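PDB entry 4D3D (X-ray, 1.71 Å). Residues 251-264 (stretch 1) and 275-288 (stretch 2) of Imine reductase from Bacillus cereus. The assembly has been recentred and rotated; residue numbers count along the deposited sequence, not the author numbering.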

# COMPACT_ATOMS: atom_id res chain seq x y z
N ARG B 251 9.82 16.88 -1.58
CA ARG B 251 9.21 17.81 -2.56
C ARG B 251 8.51 17.00 -3.68
O ARG B 251 9.02 16.01 -4.24
CB ARG B 251 10.29 18.75 -3.16
CG ARG B 251 10.69 19.76 -2.03
CD ARG B 251 11.43 20.97 -2.44
NE ARG B 251 11.93 21.72 -1.26
CZ ARG B 251 11.34 22.72 -0.58
NH1 ARG B 251 10.11 23.16 -0.81
NH2 ARG B 251 12.02 23.25 0.44
N LEU B 252 7.31 17.47 -4.04
CA LEU B 252 6.54 16.75 -5.09
C LEU B 252 7.32 16.53 -6.37
O LEU B 252 7.22 15.51 -7.02
CB LEU B 252 5.23 17.49 -5.40
CG LEU B 252 4.27 16.79 -6.33
CD1 LEU B 252 3.78 15.47 -5.72
CD2 LEU B 252 3.08 17.66 -6.69
N ALA B 253 8.10 17.53 -6.84
CA ALA B 253 8.83 17.38 -8.09
C ALA B 253 9.78 16.21 -8.03
O ALA B 253 9.99 15.53 -9.04
CB ALA B 253 9.61 18.67 -8.37
N MET B 254 10.36 15.99 -6.85
CA MET B 254 11.29 14.86 -6.68
C MET B 254 10.50 13.49 -6.68
O MET B 254 11.03 12.48 -7.19
CB MET B 254 12.14 14.99 -5.42
CG MET B 254 13.04 16.20 -5.37
SD MET B 254 14.24 16.15 -6.70
CE MET B 254 15.48 15.05 -6.02
N GLY B 255 9.35 13.50 -6.07
CA GLY B 255 8.43 12.33 -6.13
C GLY B 255 8.04 12.00 -7.53
O GLY B 255 8.04 10.85 -7.92
N LEU B 256 7.64 13.03 -8.33
CA LEU B 256 7.33 12.78 -9.73
C LEU B 256 8.46 12.09 -10.51
O LEU B 256 8.32 11.13 -11.20
CB LEU B 256 6.99 14.11 -10.47
CG LEU B 256 6.77 14.04 -11.95
CD1 LEU B 256 5.56 13.20 -12.33
CD2 LEU B 256 6.71 15.48 -12.57
N ALA B 257 9.71 12.60 -10.33
CA ALA B 257 10.82 12.01 -10.98
C ALA B 257 11.04 10.53 -10.58
O ALA B 257 11.39 9.71 -11.40
CB ALA B 257 12.08 12.81 -10.63
N SER B 258 10.85 10.25 -9.32
CA SER B 258 10.94 8.89 -8.81
C SER B 258 9.87 7.92 -9.43
O SER B 258 10.19 6.83 -9.91
CB SER B 258 10.80 8.93 -7.32
OG SER B 258 10.90 7.69 -6.72
N VAL B 259 8.66 8.43 -9.53
CA VAL B 259 7.59 7.66 -10.16
C VAL B 259 7.87 7.43 -11.62
O VAL B 259 7.64 6.35 -12.17
CB VAL B 259 6.21 8.33 -9.92
CG1 VAL B 259 5.12 7.56 -10.67
CG2 VAL B 259 5.87 8.35 -8.45
N GLU B 260 8.39 8.43 -12.32
CA GLU B 260 8.78 8.30 -13.73
C GLU B 260 9.77 7.17 -13.94
O GLU B 260 9.62 6.36 -14.86
CB GLU B 260 9.42 9.58 -14.28
CG GLU B 260 8.48 10.71 -14.53
CD GLU B 260 9.17 12.05 -14.79
OE1 GLU B 260 10.39 12.20 -14.51
OE2 GLU B 260 8.50 12.98 -15.30
N HIS B 261 10.77 7.04 -13.04
CA HIS B 261 11.69 5.91 -13.10
C HIS B 261 11.04 4.54 -12.84
O HIS B 261 11.39 3.55 -13.45
CB HIS B 261 12.84 6.09 -12.14
CG HIS B 261 13.76 7.15 -12.62
ND1 HIS B 261 14.60 7.84 -11.79
CD2 HIS B 261 13.93 7.66 -13.87
CE1 HIS B 261 15.28 8.72 -12.51
NE2 HIS B 261 14.94 8.59 -13.78
N VAL B 262 10.01 4.50 -11.97
CA VAL B 262 9.26 3.24 -11.79
C VAL B 262 8.51 2.88 -13.12
O VAL B 262 8.50 1.71 -13.52
CB VAL B 262 8.28 3.35 -10.59
CG1 VAL B 262 7.31 2.16 -10.59
CG2 VAL B 262 8.99 3.45 -9.25
N VAL B 263 7.85 3.86 -13.73
CA VAL B 263 7.19 3.66 -15.00
C VAL B 263 8.16 3.17 -16.09
O VAL B 263 7.90 2.18 -16.77
CB VAL B 263 6.46 4.92 -15.44
CG1 VAL B 263 5.96 4.79 -16.87
CG2 VAL B 263 5.30 5.20 -14.47
N HIS B 264 9.33 3.80 -16.21
CA HIS B 264 10.30 3.34 -17.14
C HIS B 264 10.79 1.93 -16.91
O HIS B 264 10.97 1.20 -17.85
CB HIS B 264 11.51 4.35 -17.16
CG HIS B 264 11.15 5.71 -17.62
ND1 HIS B 264 11.91 6.84 -17.31
CD2 HIS B 264 10.11 6.16 -18.36
CE1 HIS B 264 11.34 7.91 -17.83
NE2 HIS B 264 10.27 7.52 -18.51
N LEU B 275 -1.10 0.43 -13.76
CA LEU B 275 -1.10 0.80 -12.34
C LEU B 275 -0.11 1.95 -12.05
O LEU B 275 -0.45 3.03 -11.55
CB LEU B 275 -0.89 -0.38 -11.42
CG LEU B 275 -0.96 -0.18 -9.92
CD1 LEU B 275 -2.34 0.34 -9.53
CD2 LEU B 275 -0.65 -1.46 -9.10
N PRO B 276 1.18 1.75 -12.41
CA PRO B 276 2.08 2.92 -12.19
C PRO B 276 1.82 4.13 -13.05
O PRO B 276 2.07 5.26 -12.60
CB PRO B 276 3.49 2.32 -12.42
CG PRO B 276 3.23 1.21 -13.39
CD PRO B 276 1.91 0.57 -12.93
N ALA B 277 1.23 3.98 -14.25
CA ALA B 277 0.79 5.11 -15.04
C ALA B 277 -0.30 5.93 -14.40
O ALA B 277 -0.34 7.14 -14.51
CB ALA B 277 0.31 4.69 -16.41
N THR B 278 -1.17 5.27 -13.67
CA THR B 278 -2.19 5.99 -12.89
C THR B 278 -1.57 6.81 -11.74
O THR B 278 -1.91 7.96 -11.50
CB THR B 278 -3.28 5.02 -12.38
OG1 THR B 278 -3.97 4.50 -13.55
CG2 THR B 278 -4.25 5.75 -11.53
N VAL B 279 -0.62 6.19 -11.03
CA VAL B 279 0.13 6.92 -9.99
C VAL B 279 0.81 8.15 -10.60
O VAL B 279 0.70 9.26 -10.01
CB VAL B 279 1.17 5.97 -9.33
CG1 VAL B 279 2.10 6.68 -8.38
CG2 VAL B 279 0.48 4.78 -8.61
N LEU B 280 1.53 7.94 -11.70
CA LEU B 280 2.22 9.02 -12.40
C LEU B 280 1.24 10.18 -12.76
O LEU B 280 1.55 11.34 -12.57
CB LEU B 280 2.88 8.49 -13.70
CG LEU B 280 3.67 9.54 -14.49
CD1 LEU B 280 4.75 10.12 -13.59
CD2 LEU B 280 4.22 8.94 -15.76
N GLU B 281 0.07 9.86 -13.25
CA GLU B 281 -0.88 10.89 -13.64
C GLU B 281 -1.43 11.68 -12.46
O GLU B 281 -1.71 12.87 -12.56
CB GLU B 281 -1.97 10.31 -14.51
CG GLU B 281 -3.04 11.35 -14.98
CD GLU B 281 -2.52 12.54 -15.84
OE1 GLU B 281 -1.35 12.49 -16.37
OE2 GLU B 281 -3.32 13.54 -15.94
N VAL B 282 -1.58 11.05 -11.31
CA VAL B 282 -1.92 11.77 -10.07
C VAL B 282 -0.83 12.81 -9.76
O VAL B 282 -1.11 13.99 -9.47
CB VAL B 282 -2.15 10.83 -8.88
CG1 VAL B 282 -2.40 11.63 -7.63
CG2 VAL B 282 -3.34 9.90 -9.10
N PHE B 283 0.43 12.35 -9.74
CA PHE B 283 1.58 13.26 -9.51
C PHE B 283 1.59 14.41 -10.51
O PHE B 283 1.80 15.57 -10.11
CB PHE B 283 2.90 12.52 -9.57
CG PHE B 283 3.29 11.85 -8.24
CD1 PHE B 283 2.70 10.66 -7.84
CD2 PHE B 283 4.24 12.43 -7.43
CE1 PHE B 283 3.01 10.15 -6.59
CE2 PHE B 283 4.59 11.86 -6.19
CZ PHE B 283 3.97 10.70 -5.81
N ARG B 284 1.38 14.11 -11.78
CA ARG B 284 1.35 15.16 -12.81
C ARG B 284 0.24 16.15 -12.60
O ARG B 284 0.45 17.36 -12.75
CB ARG B 284 1.34 14.59 -14.19
CG ARG B 284 2.65 13.93 -14.59
CD ARG B 284 2.83 13.65 -16.08
NE ARG B 284 2.82 14.94 -16.86
CZ ARG B 284 3.86 15.78 -17.09
NH1 ARG B 284 5.13 15.55 -16.62
NH2 ARG B 284 3.66 16.89 -17.83
N ARG B 285 -0.92 15.69 -12.19
CA ARG B 285 -1.99 16.61 -11.87
C ARG B 285 -1.66 17.51 -10.73
O ARG B 285 -1.99 18.68 -10.73
CB ARG B 285 -3.32 15.81 -11.63
CG ARG B 285 -3.86 15.21 -12.89
CD ARG B 285 -4.68 13.93 -12.63
NE ARG B 285 -5.87 14.20 -11.97
CZ ARG B 285 -6.68 13.26 -11.41
NH1 ARG B 285 -6.38 11.90 -11.27
NH2 ARG B 285 -7.74 13.76 -10.89
N GLY B 286 -0.99 17.03 -9.70
CA GLY B 286 -0.56 17.89 -8.62
C GLY B 286 0.48 18.93 -9.05
O GLY B 286 0.46 20.05 -8.56
N MET B 287 1.41 18.53 -9.89
CA MET B 287 2.41 19.45 -10.44
C MET B 287 1.77 20.58 -11.23
O MET B 287 2.06 21.74 -11.00
CB MET B 287 3.41 18.67 -11.29
CG MET B 287 4.32 17.74 -10.48
SD MET B 287 5.43 18.55 -9.32
CE MET B 287 6.43 19.58 -10.47
N LYS B 288 0.84 20.20 -12.07
CA LYS B 288 0.12 21.17 -12.93
C LYS B 288 -0.87 22.04 -12.25
O LYS B 288 -1.40 22.98 -12.91
CB LYS B 288 -0.49 20.43 -14.07
CG LYS B 288 0.44 19.87 -15.11
CD LYS B 288 -0.52 19.16 -16.09
CE LYS B 288 0.25 18.32 -17.03
NZ LYS B 288 -0.76 17.57 -17.84
O HOH W 1 6.05 12.96 -16.10

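The two helices pack nearly antiparallel, their axes 9.3 Å apart at closest approach and their directions 160° apart, so a walk up stretch 2 is a walk down stretch 1. No direct hydrogen bond joins them; within each helix the backbone bonds run mostly from residue i+4 to residue i, and the contact between them is mainly one of apolar side chains.

Leu275 makes no contact, and the packing begins at Pro276. The proline points its CB toward stretch 1, compact and apolar: that CB lies 4.0 Å from Val263 CG2 and 4.2 Å from Val262 CG1. Its carbonyl O, 3.7 Å from Val263 CG2, accepts a hydrogen bond from Leu280 N within its own helix. Ala277 points its CB away, and its backbone N lies 4.3 Å from Val263 CG2; Thr278 is out of reach. Val279, short and branched in a buried place, points toward stretch 1, and its CG1 meets Val259 CG1 at 3.9 Å.

Leu280 leaves its backbone sideways, yet its flexible branched end reaches across to fill a hole formed by Val263, Val259, Glu260 and Leu256. Leu280 CD1 comes within 3.4 Å of Leu256 CD1 and also lies 3.9 Å from Glu260 CG, so the aliphatic part of the acid serves as part of the wall. Leu256 returns the arrangement, inserting among Leu280, Phe283, Arg284 and Met287. This mutual interlocking is classic knobs-into-holes packing.

Phe283 points toward stretch 1 and sits among Leu252, Gly255, Leu256 and Val259. Val259 CG2 stands over one ring face, 4.0 Å from the centroid and 15° off the normal, a CH-pi contact. Leu252 CD1 approaches Phe283 CD2 at 3.5 Å. Gly255 is what makes room for the ring: an ideal CB there would fall 2.8 Å from Phe283 CE2, a clash.

Arg284 directs its CA-to-CB bond away, but its end comes nearer; its CG lies 3.8 Å from Leu256 CD1. Its NH1 remains 4.4 Å from Glu260 OE2, beyond a salt bridge, and a water spans the gap, donating to Glu260 OE2 at 2.6 Å and accepting from Arg284 NH1 at 2.8 Å.

At Gly286 the absence of a side chain again allows a close approach, with Leu252 CD2 3.7 Å from Gly286 C; an ideal CB would be tight against that methyl. Met287 closes the contact, its long, unbranched side chain touching several residues: SD touches Leu252 CD2 at 3.6 Å, CE reaches Ala253 CB at 3.9 Å, and CG lies 3.9 Å from Leu256 CD2.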